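Local structure of esterase (Pelagibacterium halotolerans, 5DWD) at residues Ser42-Leu47 against Pro69-Val74; Lys171-Ile176 against Ile206-Asp211. The protein probably hydrolyses carboxylic esters, as a carboxylesterase of the alpha/beta hydrolase superfamily. All coordinates share one frame; numbering follows the deposited sequence.

Contact 1 (Ser42-Leu47 against Pro69-Val74); sequences SLVVLL and PDTMFV
Ser42 and Thr71 are linked by their hydroxyls, while the residues flanking Thr71, Asp70 and Met72, take the backbone bonds of Ser42. Ser42 OG lies 2.7 Å from Thr71 OG1, a hydrogen bond in which either hydroxyl could be the donor; both side chains leave the same face of the sheet, and chi1 of 47° then turns OG across to Thr71 OG1. Four backbone bonds run Met72 N to Ser42 O, Val44 N to Met72 O, Val74 N to Val44 O and Leu46 N to Val74 O. Met72 and Val74 thus each use N toward one residue and O toward the residue two further along, as in a parallel pair, and the strand axes diverge by 22°. The bond from Val44 N to Met72 O, 2.9 Å long, is nearly straight at 171°; a weak one from Ser42 N to Asp70 O, 3.3 Å, extends the ladder into the preceding loop.

Val44 lies side by side with Phe73: CB comes within 3.6 Å of ring atom CD2, while CG2 meets Thr71 CG2 at 3.6 Å. That same Thr71 methyl sits 3.7 Å above one face of the Phe73 ring, offset toward its rim. With an alanine here in place of Val44, CG1 and CG2 are gone, which would probably open a gap beside Phe73 CD2 and CE2 and leave the Thr71 methyl without its valine partner. On the other sheet face, Leu43 CD1 touches Val74 CG2 at 3.8 Å and also meets Met72 SD.

These are the two parallel strands of a right-handed beta-alpha-beta crossover whose helix 54-65 covers Phe73 through Trp64 and Arg65, and Leu46 through Leu57 and Leu60. Helix 101-126 covers the opposite face, where Leu122 meets Leu43 and Val45, and strand 133-138 pairs with the far edge of strand 42-47.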
loop_
_atom_site.group_PDB
_atom_site.type_symbol
_atom_site.label_atom_id
_atom_site.label_comp_id
_atom_site.label_asym_id
_atom_site.label_seq_id
_atom_site.Cartn_x
_atom_site.Cartn_y
_atom_site.Cartn_z
ATOM N N SER B 42 -17.200 -6.168 3.605
ATOM C CA SER B 42 -16.350 -4.994 3.867
ATOM C C SER B 42 -17.001 -4.114 4.967
ATOM O O SER B 42 -18.202 -4.255 5.311
ATOM C CB SER B 42 -16.174 -4.204 2.582
ATOM O OG SER B 42 -17.437 -4.021 1.924
ATOM N N LEU B 43 -16.232 -3.107 5.408
ATOM C CA LEU B 43 -16.583 -2.293 6.548
ATOM C C LEU B 43 -16.099 -0.854 6.247
ATOM O O LEU B 43 -14.939 -0.667 5.847
ATOM C CB LEU B 43 -15.822 -2.758 7.795
ATOM C CG LEU B 43 -15.912 -1.919 9.057
ATOM C CD1 LEU B 43 -17.365 -1.808 9.587
ATOM C CD2 LEU B 43 -15.046 -2.556 10.126
ATOM N N VAL B 44 -17.040 0.081 6.386
ATOM C CA VAL B 44 -16.736 1.479 6.319
ATOM C C VAL B 44 -16.972 2.075 7.712
ATOM O O VAL B 44 -18.104 2.057 8.210
ATOM C CB VAL B 44 -17.558 2.146 5.213
ATOM C CG1 VAL B 44 -17.429 3.654 5.326
ATOM C CG2 VAL B 44 -17.068 1.706 3.825
ATOM N N VAL B 45 -15.883 2.670 8.295
ATOM C CA VAL B 45 -15.978 3.355 9.571
ATOM C C VAL B 45 -15.995 4.853 9.243
ATOM O O VAL B 45 -15.085 5.353 8.567
ATOM C CB VAL B 45 -14.774 3.026 10.453
ATOM C CG1 VAL B 45 -14.791 3.772 11.723
ATOM C CG2 VAL B 45 -14.764 1.504 10.740
ATOM N N LEU B 46 -16.983 5.530 9.785
ATOM C CA LEU B 46 -17.189 6.953 9.510
ATOM C C LEU B 46 -16.929 7.759 10.743
ATOM O O LEU B 46 -17.541 7.532 11.738
ATOM C CB LEU B 46 -18.674 7.186 9.113
ATOM C CG LEU B 46 -19.158 6.390 7.923
ATOM C CD1 LEU B 46 -20.651 6.139 7.958
ATOM C CD2 LEU B 46 -18.797 7.112 6.625
ATOM N N LEU B 47 -16.051 8.768 10.644
ATOM C CA LEU B 47 -15.586 9.552 11.802
ATOM C C LEU B 47 -16.081 10.994 11.650
ATOM O O LEU B 47 -15.641 11.732 10.713
ATOM C CB LEU B 47 -14.079 9.500 11.945
ATOM C CG LEU B 47 -13.404 8.115 11.979
ATOM C CD1 LEU B 47 -11.895 8.288 12.137
ATOM C CD2 LEU B 47 -13.993 7.313 13.146
ATOM N N PRO B 69 -23.902 -3.119 -1.392
ATOM C CA PRO B 69 -24.786 -3.897 -0.574
ATOM C C PRO B 69 -24.139 -4.901 0.330
ATOM O O PRO B 69 -24.794 -5.422 1.196
ATOM C CB PRO B 69 -25.660 -4.623 -1.624
ATOM C CG PRO B 69 -24.748 -4.774 -2.744
ATOM C CD PRO B 69 -24.039 -3.450 -2.814
ATOM N N ASP B 70 -22.839 -5.146 0.176
ATOM C CA ASP B 70 -22.120 -6.068 1.080
ATOM C C ASP B 70 -21.232 -5.359 2.102
ATOM O O ASP B 70 -20.431 -6.000 2.785
ATOM C CB ASP B 70 -21.241 -6.995 0.236
ATOM C CG ASP B 70 -22.032 -7.815 -0.793
ATOM O OD1 ASP B 70 -23.142 -8.300 -0.462
ATOM O OD2 ASP B 70 -21.526 -7.933 -1.928
ATOM N N THR B 71 -21.461 -4.056 2.258
ATOM C CA THR B 71 -20.696 -3.234 3.214
ATOM C C THR B 71 -21.504 -2.928 4.469
ATOM O O THR B 71 -22.654 -2.476 4.403
ATOM C CB THR B 71 -20.201 -1.971 2.464
ATOM O OG1 THR B 71 -19.472 -2.420 1.331
ATOM C CG2 THR B 71 -19.238 -1.116 3.386
ATOM N N MET B 72 -20.876 -3.154 5.622
ATOM C CA MET B 72 -21.370 -2.704 6.912
ATOM C C MET B 72 -20.786 -1.259 7.148
ATOM O O MET B 72 -19.654 -1.003 6.760
ATOM C CB MET B 72 -20.816 -3.613 8.020
ATOM C CG MET B 72 -21.161 -3.162 9.417
ATOM S SD MET B 72 -20.335 -4.247 10.617
ATOM C CE MET B 72 -20.936 -3.811 12.224
ATOM N N PHE B 73 -21.604 -0.409 7.744
ATOM C CA PHE B 73 -21.202 0.987 8.061
ATOM C C PHE B 73 -21.290 1.195 9.570
ATOM O O PHE B 73 -22.290 0.884 10.213
ATOM C CB PHE B 73 -22.081 1.972 7.329
ATOM C CG PHE B 73 -21.978 1.869 5.857
ATOM C CD1 PHE B 73 -22.792 0.951 5.122
ATOM C CD2 PHE B 73 -21.106 2.692 5.160
ATOM C CE1 PHE B 73 -22.621 0.899 3.705
ATOM C CE2 PHE B 73 -20.953 2.589 3.820
ATOM C CZ PHE B 73 -21.703 1.693 3.071
ATOM N N VAL B 74 -20.294 1.872 10.150
ATOM C CA VAL B 74 -20.299 2.120 11.577
ATOM C C VAL B 74 -19.869 3.584 11.748
ATOM O O VAL B 74 -18.890 3.945 11.091
ATOM C CB VAL B 74 -19.303 1.233 12.301
ATOM C CG1 VAL B 74 -19.288 1.492 13.778
ATOM C CG2 VAL B 74 -19.673 -0.245 12.114
#

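Contact 2 (Lys171-Ile176 against Ile206-Asp211); sequences KLEAEI and IDLGID
Leu208 meets Leu172 because their first torsions turn both branched ends into the interface: Leu208 has CG anti to its carbonyl carbon (chi1 -67°), whereas Leu172 has CG opposite its own backbone N (chi1 -178°). The two side chains cross at a slant, Leu208 CD1 lying 3.6 Å from Leu172 CD2. The other Leu208 methyl, CD2, rests 3.9 Å from Glu173 CG, with the glutamate chain running across it at about a right angle. Ile176 is extended, and its CD1 reaches Ile210 CD1 at 3.8 Å and the Leu208 CB at 4.2 Å. The contact is thus made by carbon atoms, methyls and methylenes, with Leu208 giving the largest buried area.

Both segments carry a helix end. Leu172 O accepts from Glu175 N and Ile176 N as helix 169-175 finishes. Leu208 O receives a hydrogen bond from Lys179 NZ of the same chain, and Asp207 O of this chain accepts from Lys179 NZ of the second subunit. Gly209, with a positive phi of 96° and its N bonded back to Ile206 O at 2.9 Å, forms a Schellman motif, a standard helix C-terminal stop, here turning the chain from helix 196-207 toward strand 212-217 of the alpha/beta hydrolase fold.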
loop_
_atom_site.group_PDB
_atom_site.type_symbol
_atom_site.label_atom_id
_atom_site.label_comp_id
_atom_site.label_asym_id
_atom_site.label_seq_id
_atom_site.Cartn_x
_atom_site.Cartn_y
_atom_site.Cartn_z
ATOM N N LYS B 171 6.244 13.990 12.681
ATOM C CA LYS B 171 6.035 12.762 13.417
ATOM C C LYS B 171 5.623 11.621 12.472
ATOM O O LYS B 171 6.036 10.465 12.663
ATOM C CB LYS B 171 4.987 12.996 14.518
ATOM C CG LYS B 171 5.204 12.167 15.749
ATOM C CD LYS B 171 3.989 12.102 16.667
ATOM C CE LYS B 171 3.890 13.359 17.492
ATOM N NZ LYS B 171 4.710 13.308 18.739
ATOM N N LEU B 172 4.833 11.957 11.433
ATOM C CA LEU B 172 4.282 10.909 10.533
ATOM C C LEU B 172 5.398 10.215 9.752
ATOM O O LEU B 172 5.432 8.996 9.560
ATOM C CB LEU B 172 3.308 11.539 9.517
ATOM C CG LEU B 172 2.642 10.550 8.580
ATOM C CD1 LEU B 172 1.814 9.508 9.324
ATOM C CD2 LEU B 172 1.785 11.345 7.569
ATOM N N GLU B 173 6.314 11.006 9.265
ATOM C CA GLU B 173 7.542 10.468 8.652
ATOM C C GLU B 173 8.212 9.306 9.438
ATOM O O GLU B 173 8.545 8.284 8.868
ATOM C CB GLU B 173 8.532 11.633 8.440
ATOM C CG GLU B 173 9.339 11.495 7.146
ATOM C CD GLU B 173 10.263 12.677 6.882
ATOM O OE1 GLU B 173 10.147 13.704 7.590
ATOM O OE2 GLU B 173 11.109 12.567 5.963
ATOM N N ALA B 174 8.301 9.451 10.757
ATOM C CA ALA B 174 8.934 8.497 11.632
ATOM C C ALA B 174 7.997 7.412 12.083
ATOM O O ALA B 174 8.441 6.357 12.479
ATOM C CB ALA B 174 9.501 9.213 12.855
ATOM N N GLU B 175 6.686 7.651 12.035
ATOM C CA GLU B 175 5.737 6.745 12.657
ATOM C C GLU B 175 4.841 5.996 11.692
ATOM O O GLU B 175 4.134 5.095 12.119
ATOM C CB GLU B 175 4.870 7.506 13.646
ATOM C CG GLU B 175 5.692 8.079 14.806
ATOM C CD GLU B 175 4.922 8.793 15.899
ATOM O OE1 GLU B 175 3.695 9.025 15.809
ATOM O OE2 GLU B 175 5.596 9.200 16.873
ATOM N N ILE B 176 4.885 6.356 10.426
ATOM C CA ILE B 176 4.005 5.717 9.454
ATOM C C ILE B 176 4.267 4.220 9.483
ATOM O O ILE B 176 5.439 3.815 9.483
ATOM C CB ILE B 176 4.129 6.330 8.064
ATOM C CG1 ILE B 176 3.140 5.668 7.140
ATOM C CG2 ILE B 176 5.507 6.123 7.452
ATOM C CD1 ILE B 176 2.901 6.465 5.899
ATOM N N ILE B 206 2.501 11.424 -0.915
ATOM C CA ILE B 206 3.163 10.793 -2.035
ATOM C C ILE B 206 4.638 10.516 -1.707
ATOM O O ILE B 206 5.201 9.433 -2.092
ATOM C CB ILE B 206 2.966 11.630 -3.307
ATOM C CG1 ILE B 206 1.535 11.544 -3.806
ATOM C CG2 ILE B 206 3.929 11.177 -4.424
ATOM C CD1 ILE B 206 1.178 12.589 -4.844
ATOM N N ASP B 207 5.283 11.445 -1.026
ATOM C CA ASP B 207 6.690 11.308 -0.642
ATOM C C ASP B 207 6.923 10.155 0.323
ATOM O O ASP B 207 7.988 9.523 0.312
ATOM C CB ASP B 207 7.258 12.573 -0.051
ATOM C CG ASP B 207 7.694 13.574 -1.145
ATOM O OD1 ASP B 207 7.799 13.196 -2.347
ATOM O OD2 ASP B 207 7.957 14.752 -0.826
ATOM N N LEU B 208 5.910 9.856 1.128
ATOM C CA LEU B 208 5.965 8.751 2.049
ATOM C C LEU B 208 5.665 7.440 1.366
ATOM O O LEU B 208 5.746 6.372 2.018
ATOM C CB LEU B 208 4.976 8.973 3.245
ATOM C CG LEU B 208 5.380 10.139 4.147
ATOM C CD1 LEU B 208 4.314 10.473 5.222
ATOM C CD2 LEU B 208 6.757 9.925 4.757
ATOM N N GLY B 209 5.265 7.479 0.106
ATOM C CA GLY B 209 4.972 6.254 -0.649
ATOM C C GLY B 209 3.541 5.823 -0.718
ATOM O O GLY B 209 3.228 4.707 -1.151
ATOM N N ILE B 210 2.632 6.706 -0.283
ATOM C CA ILE B 210 1.236 6.463 -0.440
ATOM C C ILE B 210 0.741 6.792 -1.800
ATOM O O ILE B 210 1.157 7.817 -2.447
ATOM C CB ILE B 210 0.479 7.292 0.645
ATOM C CG1 ILE B 210 0.856 6.733 2.026
ATOM C CG2 ILE B 210 -1.006 7.211 0.445
ATOM C CD1 ILE B 210 0.588 7.682 3.135
ATOM N N ASP B 211 -0.128 5.935 -2.296
ATOM C CA ASP B 211 -0.891 6.222 -3.466
ATOM C C ASP B 211 -2.047 7.144 -3.099
ATOM O O ASP B 211 -3.175 6.712 -2.775
ATOM C CB ASP B 211 -1.358 4.920 -4.103
ATOM C CG ASP B 211 -2.053 5.122 -5.388
ATOM O OD1 ASP B 211 -2.087 6.249 -5.929
ATOM O OD2 ASP B 211 -2.696 4.142 -5.808
#

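From the N terminus, strand 42-47 leads through helix 54-65 to strand 71-74, and contact 1 closes a loop with 21 residues between segments 42-47 and 69-74. The chain then forms helix 101-126, strand 133-138, helix 140-149 and strand 158-162 before helix 169-175 opens contact 2. This second loop runs through strand 182-187 and helix 196-207 and closes at 206-211, across 29 intervening residues. The contacts are therefore in series, neither nested nor crossed. The centres of contact 1 and contact 2 are 25 Å apart, and the nearest atoms of contact 1 and contact 2 about 14 Å apart. Contact 1 joins adjacent strands inside the central sheet; contact 2 ties the ends of two helices on the side where 212-217 is the outermost strand.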